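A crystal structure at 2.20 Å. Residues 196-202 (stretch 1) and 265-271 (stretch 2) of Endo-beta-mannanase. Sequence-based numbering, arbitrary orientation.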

# COMPACT_ATOMS: atom_id res chain seq x y z
N ASP A 196 8.91 21.76 -8.70
CA ASP A 196 8.20 21.45 -9.93
C ASP A 196 6.71 21.32 -9.65
O ASP A 196 6.21 21.83 -8.64
CB ASP A 196 8.78 20.20 -10.60
CG ASP A 196 8.64 18.93 -9.74
OD1 ASP A 196 7.76 18.89 -8.86
OD2 ASP A 196 9.40 17.96 -9.96
N HIS A 197 5.98 20.62 -10.53
CA HIS A 197 4.53 20.55 -10.41
C HIS A 197 4.07 19.67 -9.25
O HIS A 197 2.88 19.69 -8.92
CB HIS A 197 3.92 20.09 -11.74
CG HIS A 197 4.24 18.68 -12.11
ND1 HIS A 197 5.53 18.19 -12.16
CD2 HIS A 197 3.43 17.64 -12.46
CE1 HIS A 197 5.50 16.91 -12.50
NE2 HIS A 197 4.24 16.55 -12.69
N GLN A 198 4.97 18.94 -8.60
CA GLN A 198 4.54 18.19 -7.42
C GLN A 198 4.11 19.10 -6.29
O GLN A 198 3.46 18.62 -5.36
CB GLN A 198 5.63 17.24 -6.98
CG GLN A 198 6.01 16.31 -8.10
CD GLN A 198 6.44 14.99 -7.62
OE1 GLN A 198 5.68 14.31 -6.95
NE2 GLN A 198 7.69 14.62 -7.91
N GLN A 199 4.41 20.40 -6.36
CA GLN A 199 3.77 21.35 -5.46
C GLN A 199 2.25 21.26 -5.56
O GLN A 199 1.55 21.50 -4.56
CB GLN A 199 4.20 22.78 -5.77
CG GLN A 199 5.67 23.08 -5.62
CD GLN A 199 6.00 24.47 -6.13
OE1 GLN A 199 5.92 25.45 -5.39
NE2 GLN A 199 6.32 24.57 -7.41
N VAL A 200 1.73 20.96 -6.75
CA VAL A 200 0.28 20.91 -6.99
C VAL A 200 -0.28 19.50 -6.81
O VAL A 200 -1.34 19.32 -6.21
CB VAL A 200 -0.04 21.44 -8.41
CG1 VAL A 200 -1.55 21.39 -8.64
CG2 VAL A 200 0.48 22.87 -8.59
N ILE A 201 0.39 18.49 -7.37
CA ILE A 201 -0.18 17.15 -7.47
C ILE A 201 0.23 16.21 -6.33
O ILE A 201 -0.29 15.08 -6.27
CB ILE A 201 0.17 16.51 -8.83
CG1 ILE A 201 1.67 16.19 -8.89
CG2 ILE A 201 -0.28 17.44 -10.02
CD1 ILE A 201 2.04 15.14 -9.92
N ALA A 202 1.16 16.60 -5.44
CA ALA A 202 1.48 15.78 -4.27
C ALA A 202 1.62 16.66 -3.04
O ALA A 202 1.56 17.89 -3.11
CB ALA A 202 2.75 14.95 -4.50
N PRO A 265 0.01 25.25 -18.34
CA PRO A 265 -0.71 26.49 -17.98
C PRO A 265 -1.55 26.34 -16.73
O PRO A 265 -1.66 27.29 -15.94
CB PRO A 265 -1.58 26.78 -19.21
CG PRO A 265 -0.88 26.09 -20.33
CD PRO A 265 -0.29 24.84 -19.73
N PHE A 266 -2.16 25.17 -16.53
CA PHE A 266 -2.93 24.94 -15.31
C PHE A 266 -2.04 25.00 -14.08
O PHE A 266 -2.39 25.64 -13.08
CB PHE A 266 -3.65 23.60 -15.39
CG PHE A 266 -4.15 23.13 -14.07
CD1 PHE A 266 -5.37 23.58 -13.56
CD2 PHE A 266 -3.40 22.23 -13.31
CE1 PHE A 266 -5.83 23.15 -12.32
CE2 PHE A 266 -3.87 21.78 -12.06
CZ PHE A 266 -5.08 22.24 -11.57
N TYR A 267 -0.88 24.33 -14.12
CA TYR A 267 0.06 24.39 -13.00
C TYR A 267 0.52 25.82 -12.73
O TYR A 267 0.63 26.24 -11.57
CB TYR A 267 1.28 23.51 -13.26
CG TYR A 267 0.98 22.03 -13.34
CD1 TYR A 267 0.15 21.42 -12.42
CD2 TYR A 267 1.55 21.24 -14.33
CE1 TYR A 267 -0.12 20.07 -12.49
CE2 TYR A 267 1.29 19.88 -14.40
CZ TYR A 267 0.46 19.31 -13.49
OH TYR A 267 0.19 17.98 -13.58
N VAL A 268 0.81 26.57 -13.80
CA VAL A 268 1.23 27.96 -13.65
C VAL A 268 0.12 28.78 -13.01
O VAL A 268 0.36 29.57 -12.09
CB VAL A 268 1.67 28.54 -15.01
CG1 VAL A 268 1.95 30.06 -14.92
CG2 VAL A 268 2.90 27.80 -15.52
N LYS A 269 -1.13 28.56 -13.45
CA LYS A 269 -2.27 29.25 -12.87
C LYS A 269 -2.37 29.01 -11.36
O LYS A 269 -2.61 29.94 -10.59
CB LYS A 269 -3.57 28.79 -13.54
CG LYS A 269 -3.79 29.27 -14.96
CD LYS A 269 -5.21 28.94 -15.46
CE LYS A 269 -5.29 29.16 -16.97
NZ LYS A 269 -6.62 28.78 -17.56
N CYS A 270 -2.25 27.75 -10.93
CA CYS A 270 -2.26 27.47 -9.50
C CYS A 270 -1.14 28.21 -8.78
O CYS A 270 -1.38 28.89 -7.77
CB CYS A 270 -2.17 25.97 -9.23
SG CYS A 270 -3.54 25.06 -10.00
N ALA A 271 0.08 28.03 -9.24
CA ALA A 271 1.20 28.72 -8.60
C ALA A 271 0.96 30.23 -8.56
O ALA A 271 1.06 30.85 -7.49
CB ALA A 271 2.51 28.40 -9.34

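The contact joins a stretch with a short helical segment to a longer helix that runs through all of residues 265-271. It buries 256 Å² in total, counting both sides. No hydrogen bond crosses between the stretches. The contact is one of packing, and Tyr267, Val200 and His197 carry most of it.

Tyr267 has the largest covered area, 83 Å². Its CA-to-CB bond points toward the other stretch, and chi1 is in the m well. The ring meets three residues of stretch 1: His197, Val200 and Ile201. The nearest CA atoms across the stretches are His197 CA and Tyr267 CA, 6.4 Å apart.

His197 CB lies over one face of the Tyr267 ring. It is 3.6 Å from the ring centroid of Tyr267 and 10° off the ring normal. This is a CH-pi contact, with the methylene almost directly above the ring centre. The two rings are oblique to each other, with planes at 56° and centroids 5.0 Å apart. The His197 side chain, with chi1 in the p well, brings its ring edge to the phenol oxygen. His197 CD2 is 3.4 Å from Tyr267 OH, which sits near the imidazole plane. Both His197 NE2 and Tyr267 OH have hydrogen-bond partners elsewhere in the structure. The His197 atoms nearest the tyrosine are carbons.

Val200 is the second residue by covered area, at 69 Å². Its CA-to-CB bond points toward stretch 2, and it touches three residues there. Val200 CB is 4.0 Å from Tyr267 CD1. Val200 CG1 is 4.2 Å from Phe266 CE2, and Val200 CG2 is 4.1 Å from Cys270 CB. Both methyl groups lie near Cys270. The CA-to-CB bond of Phe266 points sideways, but the end of its side chain comes nearer, which allows its ring to meet the valine. Tyr267 and Cys270 are three positions apart, slightly less than one turn of helix, and both CA-to-CB bonds point toward stretch 1. The valine can therefore touch both.

Ile201 covers less area but makes a close apolar contact. Its CG2 is 3.6 Å from Tyr267 CE1, an oblique approach to the ring.

Hydrogen bonds within each stretch run through the segments that carry these side chains. The Asp196 side chain makes a capping bond ahead of the helical segment: Gln198 N donates to Asp196 OD1 at 2.8 Å. Gln199 NE2 also donates to Asp196 O, at 3.0 Å. His197 O accepts from Val200 N at 2.8 Å and from Ile201 N at 3.2 Å, so the three residues that touch Tyr267 are also linked through their backbone. In stretch 2, Ala271 N donates to Tyr267 O at 3.0 Å, and Cys270 N donates to Phe266 O, also at 3.0 Å. These bonds belong to the regular helix that presents Tyr267 and Cys270 to the other stretch.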